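Local coordinates for protein L-Ala-D/L-Glu Epimerase (Escherichia coli, PDB 1JPD) that belongs to the enolase superfamily, combining an N-terminal mandelate racemase/muconate lactonizing enzyme-type domain with a C-terminal TIM-barrel-like domain, at residues A59-Q64 against G88-A93; E182-R185 against A191-Q194; G303-A308 against L315-G320. One frame throughout, in Å; residues are numbered along the deposited sequence.

Contact 1: A59-Q64 against G88-A93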
loop_
_atom_site.group_PDB
_atom_site.type_symbol
_atom_site.label_atom_id
_atom_site.label_comp_id
_atom_site.label_asym_id
_atom_site.label_seq_id
_atom_site.Cartn_x
_atom_site.Cartn_y
_atom_site.Cartn_z
ATOM N N ALA A 59 10.696 11.409 -13.716
ATOM C CA ALA A 59 11.826 11.358 -14.645
ATOM C C ALA A 59 12.731 10.174 -14.317
ATOM O O ALA A 59 13.136 9.406 -15.200
ATOM C CB ALA A 59 12.622 12.653 -14.565
ATOM N N SER A 60 13.034 10.040 -13.030
ATOM C CA SER A 60 13.888 8.975 -12.519
ATOM C C SER A 60 13.370 7.572 -12.851
ATOM O O SER A 60 14.130 6.693 -13.270
ATOM C CB SER A 60 14.016 9.123 -11.005
ATOM O OG SER A 60 14.911 8.162 -10.491
ATOM N N VAL A 61 12.070 7.368 -12.654
ATOM C CA VAL A 61 11.447 6.082 -12.922
ATOM C C VAL A 61 11.279 5.820 -14.417
ATOM O O VAL A 61 11.416 4.683 -14.871
ATOM C CB VAL A 61 10.078 5.990 -12.230
ATOM C CG1 VAL A 61 9.446 4.640 -12.511
ATOM C CG2 VAL A 61 10.245 6.203 -10.732
ATOM N N MET A 62 10.977 6.861 -15.189
ATOM C CA MET A 62 10.816 6.679 -16.627
ATOM C C MET A 62 12.154 6.267 -17.222
ATOM O O MET A 62 12.216 5.405 -18.099
ATOM C CB MET A 62 10.299 7.958 -17.286
ATOM C CG MET A 62 8.856 8.251 -16.940
ATOM S SD MET A 62 8.217 9.686 -17.793
ATOM C CE MET A 62 7.909 8.969 -19.411
ATOM N N ALA A 63 13.229 6.868 -16.725
ATOM C CA ALA A 63 14.559 6.526 -17.203
ATOM C C ALA A 63 14.848 5.043 -16.958
ATOM O O ALA A 63 15.370 4.354 -17.840
ATOM C CB ALA A 63 15.602 7.391 -16.509
ATOM N N GLN A 64 14.507 4.543 -15.770
ATOM C CA GLN A 64 14.752 3.135 -15.454
ATOM C C GLN A 64 13.975 2.216 -16.379
ATOM O O GLN A 64 14.483 1.175 -16.794
ATOM C CB GLN A 64 14.362 2.810 -14.010
ATOM C CG GLN A 64 15.120 3.567 -12.941
ATOM C CD GLN A 64 14.737 3.105 -11.547
ATOM O OE1 GLN A 64 15.006 1.966 -11.161
ATOM N NE2 GLN A 64 14.100 3.983 -10.789
ATOM N N GLY A 88 11.271 -1.083 -6.792
ATOM C CA GLY A 88 10.944 0.334 -6.833
ATOM C C GLY A 88 9.788 0.574 -7.788
ATOM O O GLY A 88 9.286 -0.371 -8.395
ATOM N N ALA A 89 9.365 1.825 -7.939
ATOM C CA ALA A 89 8.240 2.138 -8.825
ATOM C C ALA A 89 8.409 1.658 -10.266
ATOM O O ALA A 89 7.453 1.180 -10.878
ATOM C CB ALA A 89 7.967 3.638 -8.817
ATOM N N ALA A 90 9.614 1.802 -10.811
ATOM C CA ALA A 90 9.869 1.384 -12.185
ATOM C C ALA A 90 9.558 -0.093 -12.362
ATOM O O ALA A 90 8.738 -0.467 -13.206
ATOM C CB ALA A 90 11.325 1.671 -12.579
ATOM N N ARG A 91 10.197 -0.942 -11.569
ATOM C CA ARG A 91 9.938 -2.362 -11.712
ATOM C C ARG A 91 8.468 -2.684 -11.471
ATOM O O ARG A 91 7.926 -3.605 -12.080
ATOM C CB ARG A 91 10.810 -3.190 -10.766
ATOM C CG ARG A 91 10.794 -4.676 -11.111
ATOM C CD ARG A 91 11.786 -5.476 -10.288
ATOM N NE ARG A 91 11.320 -5.733 -8.926
ATOM C CZ ARG A 91 12.034 -6.372 -8.004
ATOM N NH1 ARG A 91 13.250 -6.816 -8.298
ATOM N NH2 ARG A 91 11.528 -6.572 -6.793
ATOM N N ASN A 92 7.817 -1.920 -10.597
ATOM C CA ASN A 92 6.410 -2.157 -10.300
ATOM C C ASN A 92 5.538 -1.995 -11.542
ATOM O O ASN A 92 4.684 -2.846 -11.821
ATOM C CB ASN A 92 5.927 -1.220 -9.193
ATOM C CG ASN A 92 4.507 -1.526 -8.751
ATOM O OD1 ASN A 92 4.095 -2.694 -8.705
ATOM N ND2 ASN A 92 3.752 -0.483 -8.408
ATOM N N ALA A 93 5.747 -0.914 -12.291
ATOM C CA ALA A 93 4.965 -0.692 -13.502
ATOM C C ALA A 93 5.184 -1.832 -14.505
ATOM O O ALA A 93 4.225 -2.363 -15.072
ATOM C CB ALA A 93 5.332 0.629 -14.132
HETATM O O HOH W 1 12.207 2.513 -9.395
#
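Val61 holds CG1 anti to the backbone N (chi1 -180°), which presents that methyl to the first turn of helix 89-104, over Ala90; CG2 is left beside the backbone N and meets Ala89. CG1 lies 3.5 Å from Ala90 CB, while CG2 is 3.9 Å from Ala89 CB. One turn further along, Gln64 sends CG beside its own backbone N (chi1 -61°) and then runs extended, passing alongside the Ala90 methyl: Gln64 CB is 3.5 Å from Ala90 CB. Here two helices of the N-terminal domain pack at -53°, with 8.7 Å between the axes of 59-64 and 89-93 and small alanines at the interface, consistent with that spacing. The amide end of Gln64 reaches the start of the second helix through water 1. The water accepts from Ala90 N at 3.0 Å and, more weakly, from Gln64 NE2 at 2.8 Å, so it serves a first-turn N-H that has no acceptor within its own helix. Gly88 is the N-cap, and Glu56 OE2 takes the hydrogen bond of the neighbouring Ala89 N. Val61 and Ala89 both also touch Cys48 of strand 42-48.

Contact 2: E182-R185 against A191-Q194; sequences ESWR and ARCQ
Trp184 and Arg192 make this contact through one face of the indole. The cation-pi part lies over the five-membered ring: Arg192 CZ is 4.5 Å from its centroid and almost exactly on the ring normal. The guanidinium does not lie flat there. Its plane stands 74° from the indole, so it comes in edge first, with NH1 pointing down at the ring, 3.3 Å from Trp184 CG. A CH-pi contact extends the overlap to the six-membered ring, where Arg192 CD sits 4.0 Å from the centroid. The arginine can span both rings because its chain is extended from CG to NE, beginning from a CG beside the backbone N (chi1 -80°). Among the polar bonds, Arg192 NH1 also donates to Asn157 OD1 and Trp184 NE1 to Asp156 O, which should limit rotation of both groups. Arg185 folds back so that its NH1 reaches Trp184 O at 2.7 Å, from above the carbonyl plane. Both segments belong to one beta-alpha unit of the barrel domain: the loop after strand 175-179 leads into helix 189-198, and its Trp184 packs back against Leu189 and Leu196 of that helix, with Leu204 of strand 203-205 and Ile160 of helix 160-170 as further neighbours.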
loop_
_atom_site.group_PDB
_atom_site.type_symbol
_atom_site.label_atom_id
_atom_site.label_comp_id
_atom_site.label_asym_id
_atom_site.label_seq_id
_atom_site.Cartn_x
_atom_site.Cartn_y
_atom_site.Cartn_z
ATOM N N GLU A 182 6.017 7.816 11.452
ATOM C CA GLU A 182 7.370 8.228 11.837
ATOM C C GLU A 182 7.501 9.500 12.691
ATOM O O GLU A 182 8.594 10.059 12.797
ATOM C CB GLU A 182 8.242 8.388 10.583
ATOM C CG GLU A 182 8.424 7.123 9.777
ATOM C CD GLU A 182 9.399 7.283 8.625
ATOM O OE1 GLU A 182 9.093 8.019 7.664
ATOM O OE2 GLU A 182 10.480 6.666 8.678
ATOM N N SER A 183 6.424 9.951 13.323
ATOM C CA SER A 183 6.509 11.178 14.115
ATOM C C SER A 183 6.737 10.975 15.613
ATOM O O SER A 183 7.012 11.937 16.333
ATOM C CB SER A 183 5.249 12.023 13.909
ATOM O OG SER A 183 4.109 11.362 14.427
ATOM N N TRP A 184 6.629 9.736 16.085
ATOM C CA TRP A 184 6.815 9.455 17.508
ATOM C C TRP A 184 8.275 9.243 17.878
ATOM O O TRP A 184 9.127 9.096 17.004
ATOM C CB TRP A 184 5.991 8.231 17.907
ATOM C CG TRP A 184 4.510 8.495 17.951
ATOM C CD1 TRP A 184 3.849 9.587 17.452
ATOM C CD2 TRP A 184 3.498 7.627 18.482
ATOM N NE1 TRP A 184 2.494 9.447 17.634
ATOM C CE2 TRP A 184 2.249 8.254 18.261
ATOM C CE3 TRP A 184 3.525 6.376 19.116
ATOM C CZ2 TRP A 184 1.042 7.677 18.655
ATOM C CZ3 TRP A 184 2.322 5.802 19.506
ATOM C CH2 TRP A 184 1.098 6.452 19.272
ATOM N N ARG A 185 8.569 9.227 19.174
ATOM C CA ARG A 185 9.943 9.033 19.625
ATOM C C ARG A 185 10.101 7.890 20.624
ATOM O O ARG A 185 9.117 7.393 21.184
ATOM C CB ARG A 185 10.487 10.339 20.217
ATOM C CG ARG A 185 10.664 11.458 19.185
ATOM C CD ARG A 185 11.755 11.126 18.147
ATOM N NE ARG A 185 11.854 12.151 17.106
ATOM C CZ ARG A 185 11.191 12.129 15.949
ATOM N NH1 ARG A 185 10.376 11.123 15.658
ATOM N NH2 ARG A 185 11.318 13.133 15.090
ATOM N N ALA A 191 4.664 3.559 27.053
ATOM C CA ALA A 191 3.457 4.020 27.720
ATOM C C ALA A 191 2.346 4.340 26.703
ATOM O O ALA A 191 1.158 4.090 26.959
ATOM C CB ALA A 191 3.787 5.243 28.554
ATOM N N ARG A 192 2.752 4.897 25.558
ATOM C CA ARG A 192 1.817 5.249 24.494
ATOM C C ARG A 192 1.204 4.018 23.903
ATOM O O ARG A 192 -0.013 3.967 23.742
ATOM C CB ARG A 192 2.470 6.056 23.372
ATOM C CG ARG A 192 2.621 7.506 23.730
ATOM C CD ARG A 192 3.280 8.262 22.599
ATOM N NE ARG A 192 3.388 9.692 22.869
ATOM C CZ ARG A 192 3.775 10.599 21.972
ATOM N NH1 ARG A 192 4.096 10.232 20.735
ATOM N NH2 ARG A 192 3.832 11.880 22.312
ATOM N N CYS A 193 2.032 3.031 23.573
ATOM C CA CYS A 193 1.495 1.799 23.014
ATOM C C CYS A 193 0.539 1.217 24.041
ATOM O O CYS A 193 -0.509 0.680 23.688
ATOM C CB CYS A 193 2.601 0.788 22.703
ATOM S SG CYS A 193 3.745 1.284 21.406
ATOM N N GLN A 194 0.886 1.359 25.318
ATOM C CA GLN A 194 0.045 0.830 26.385
ATOM C C GLN A 194 -1.327 1.491 26.399
ATOM O O GLN A 194 -2.331 0.833 26.650
ATOM C CB GLN A 194 0.715 1.001 27.748
ATOM C CG GLN A 194 0.070 0.124 28.813
ATOM C CD GLN A 194 0.068 -1.344 28.411
ATOM O OE1 GLN A 194 1.131 -1.951 28.233
ATOM N NE2 GLN A 194 -1.124 -1.919 28.256
#

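Contact 3: G303-A308 against L315-G320; sequences GPTWLA and LQFTTG
A short 3-10 turn, 303-306, in the loop that follows barrel strand 298-299 sets Pro304 and Thr305 against Phe317 of strand 316-318, near the C-terminal end of the chain. The contact is wholly apolar. Thr305 CG2 approaches the phenyl ring obliquely and off-centre, 4.0 Å from its centroid and 30° from the ring normal, and it also reaches back to Phe317 CB at 3.5 Å. Further out along the ring, Pro304 CB meets Phe317 CE1 at 4.0 Å, with the two side chains crossing at about a right angle. Proline and threonine methyl thus follow the phenyl from its root to its outer rim. The threonine divides its branches by role: with chi1 at 66°, OG1 lies between the backbone N and the carbonyl carbon and is hydrogen-bonded to Asp302 O, while CG2 is turned to the ring. The turn itself is held by Trp306 N bonding to Gly303 O at 3.0 Å and by Leu307 N bonding to Pro304 O. Around this patch, Pro304 also packs on Ile286 of helix 283-289, and Phe317 touches Leu322 of strand 321-323, which pairs antiparallel with 316-318, itself at one edge of the sheet within this chain.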
loop_
_atom_site.group_PDB
_atom_site.type_symbol
_atom_site.label_atom_id
_atom_site.label_comp_id
_atom_site.label_asym_id
_atom_site.label_seq_id
_atom_site.Cartn_x
_atom_site.Cartn_y
_atom_site.Cartn_z
ATOM N N GLY A 303 -6.614 4.515 -2.136
ATOM C CA GLY A 303 -5.855 5.555 -2.811
ATOM C C GLY A 303 -6.641 6.281 -3.897
ATOM O O GLY A 303 -6.652 7.510 -3.934
ATOM N N PRO A 304 -7.317 5.555 -4.797
ATOM C CA PRO A 304 -8.081 6.222 -5.855
ATOM C C PRO A 304 -9.107 7.259 -5.391
ATOM O O PRO A 304 -9.334 8.244 -6.090
ATOM C CB PRO A 304 -8.744 5.059 -6.591
ATOM C CG PRO A 304 -7.742 3.951 -6.431
ATOM C CD PRO A 304 -7.347 4.091 -4.971
ATOM N N THR A 305 -9.727 7.051 -4.230
ATOM C CA THR A 305 -10.741 7.995 -3.748
ATOM C C THR A 305 -10.165 9.371 -3.433
ATOM O O THR A 305 -10.910 10.336 -3.276
ATOM C CB THR A 305 -11.493 7.472 -2.482
ATOM O OG1 THR A 305 -10.588 7.385 -1.376
ATOM C CG2 THR A 305 -12.094 6.092 -2.737
ATOM N N TRP A 306 -8.841 9.462 -3.350
ATOM C CA TRP A 306 -8.198 10.734 -3.054
ATOM C C TRP A 306 -8.053 11.575 -4.314
ATOM O O TRP A 306 -7.671 12.744 -4.245
ATOM C CB TRP A 306 -6.811 10.520 -2.420
ATOM C CG TRP A 306 -6.836 9.794 -1.099
ATOM C CD1 TRP A 306 -7.078 8.463 -0.895
ATOM C CD2 TRP A 306 -6.654 10.368 0.199
ATOM N NE1 TRP A 306 -7.060 8.173 0.450
ATOM C CE2 TRP A 306 -6.801 9.324 1.146
ATOM C CE3 TRP A 306 -6.379 11.663 0.660
ATOM C CZ2 TRP A 306 -6.688 9.536 2.524
ATOM C CZ3 TRP A 306 -6.266 11.876 2.039
ATOM C CH2 TRP A 306 -6.420 10.813 2.952
ATOM N N LEU A 307 -8.345 10.987 -5.468
ATOM C CA LEU A 307 -8.231 11.721 -6.721
ATOM C C LEU A 307 -9.586 12.299 -7.122
ATOM O O LEU A 307 -10.621 11.652 -6.933
ATOM C CB LEU A 307 -7.720 10.808 -7.838
ATOM C CG LEU A 307 -6.519 9.903 -7.574
ATOM C CD1 LEU A 307 -6.080 9.306 -8.890
ATOM C CD2 LEU A 307 -5.383 10.672 -6.962
ATOM N N ALA A 308 -9.574 13.513 -7.677
ATOM C CA ALA A 308 -10.803 14.183 -8.114
ATOM C C ALA A 308 -11.570 13.273 -9.073
ATOM O O ALA A 308 -12.791 13.120 -8.973
ATOM C CB ALA A 308 -10.464 15.507 -8.798
ATOM N N LEU A 315 -12.846 1.311 -10.022
ATOM C CA LEU A 315 -13.328 0.389 -9.002
ATOM C C LEU A 315 -14.349 1.150 -8.167
ATOM O O LEU A 315 -14.220 2.365 -7.972
ATOM C CB LEU A 315 -12.182 -0.074 -8.103
ATOM C CG LEU A 315 -11.127 -0.986 -8.719
ATOM C CD1 LEU A 315 -9.995 -1.178 -7.725
ATOM C CD2 LEU A 315 -11.746 -2.323 -9.096
ATOM N N GLN A 316 -15.358 0.445 -7.670
ATOM C CA GLN A 316 -16.384 1.099 -6.874
ATOM C C GLN A 316 -16.093 1.131 -5.377
ATOM O O GLN A 316 -15.999 0.093 -4.719
ATOM C CB GLN A 316 -17.743 0.458 -7.157
ATOM C CG GLN A 316 -18.221 0.722 -8.587
ATOM C CD GLN A 316 -18.181 2.211 -8.948
ATOM O OE1 GLN A 316 -18.937 3.015 -8.399
ATOM N NE2 GLN A 316 -17.286 2.580 -9.864
ATOM N N PHE A 317 -15.945 2.349 -4.864
ATOM C CA PHE A 317 -15.665 2.593 -3.458
ATOM C C PHE A 317 -16.800 3.348 -2.771
ATOM O O PHE A 317 -17.300 4.344 -3.295
ATOM C CB PHE A 317 -14.411 3.461 -3.277
ATOM C CG PHE A 317 -13.117 2.780 -3.606
ATOM C CD1 PHE A 317 -12.529 2.946 -4.855
ATOM C CD2 PHE A 317 -12.437 2.048 -2.633
ATOM C CE1 PHE A 317 -11.275 2.397 -5.131
ATOM C CE2 PHE A 317 -11.187 1.495 -2.896
ATOM C CZ PHE A 317 -10.602 1.673 -4.150
ATOM N N THR A 318 -17.190 2.872 -1.592
ATOM C CA THR A 318 -18.204 3.539 -0.768
ATOM C C THR A 318 -17.469 3.704 0.558
ATOM O O THR A 318 -16.487 2.996 0.804
ATOM C CB THR A 318 -19.469 2.679 -0.553
ATOM O OG1 THR A 318 -19.135 1.490 0.181
ATOM C CG2 THR A 318 -20.085 2.305 -1.890
ATOM N N THR A 319 -17.918 4.621 1.409
ATOM C CA THR A 319 -17.228 4.848 2.680
ATOM C C THR A 319 -16.779 3.562 3.399
ATOM O O THR A 319 -17.600 2.790 3.898
ATOM C CB THR A 319 -18.091 5.694 3.652
ATOM O OG1 THR A 319 -18.340 6.991 3.084
ATOM C CG2 THR A 319 -17.362 5.876 4.975
ATOM N N GLY A 320 -15.466 3.336 3.427
ATOM C CA GLY A 320 -14.915 2.172 4.098
ATOM C C GLY A 320 -15.006 0.855 3.356
ATOM O O GLY A 320 -14.658 -0.195 3.912
#

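From the N terminus, contact 1 comes first: 59-64 meets 88-93 after 23 intervening residues, largely helical, and closes a loop inside the N-terminal domain beside its antiparallel sheet. Contact 2 follows well along the barrel domain, shutting a loop with just five residues between its segments, within the passage from strand 175-179 to helix 189-198. Contact 3 closes the last loop, six residues between its segments, and ties the loop after strand 298-299 to the C-terminal hairpin of strands 316-318 and 321-323. The three are in series, so none nests or crosses another. Their centres lie far apart, about 34 Å between contacts 1 and 2, and none touches another.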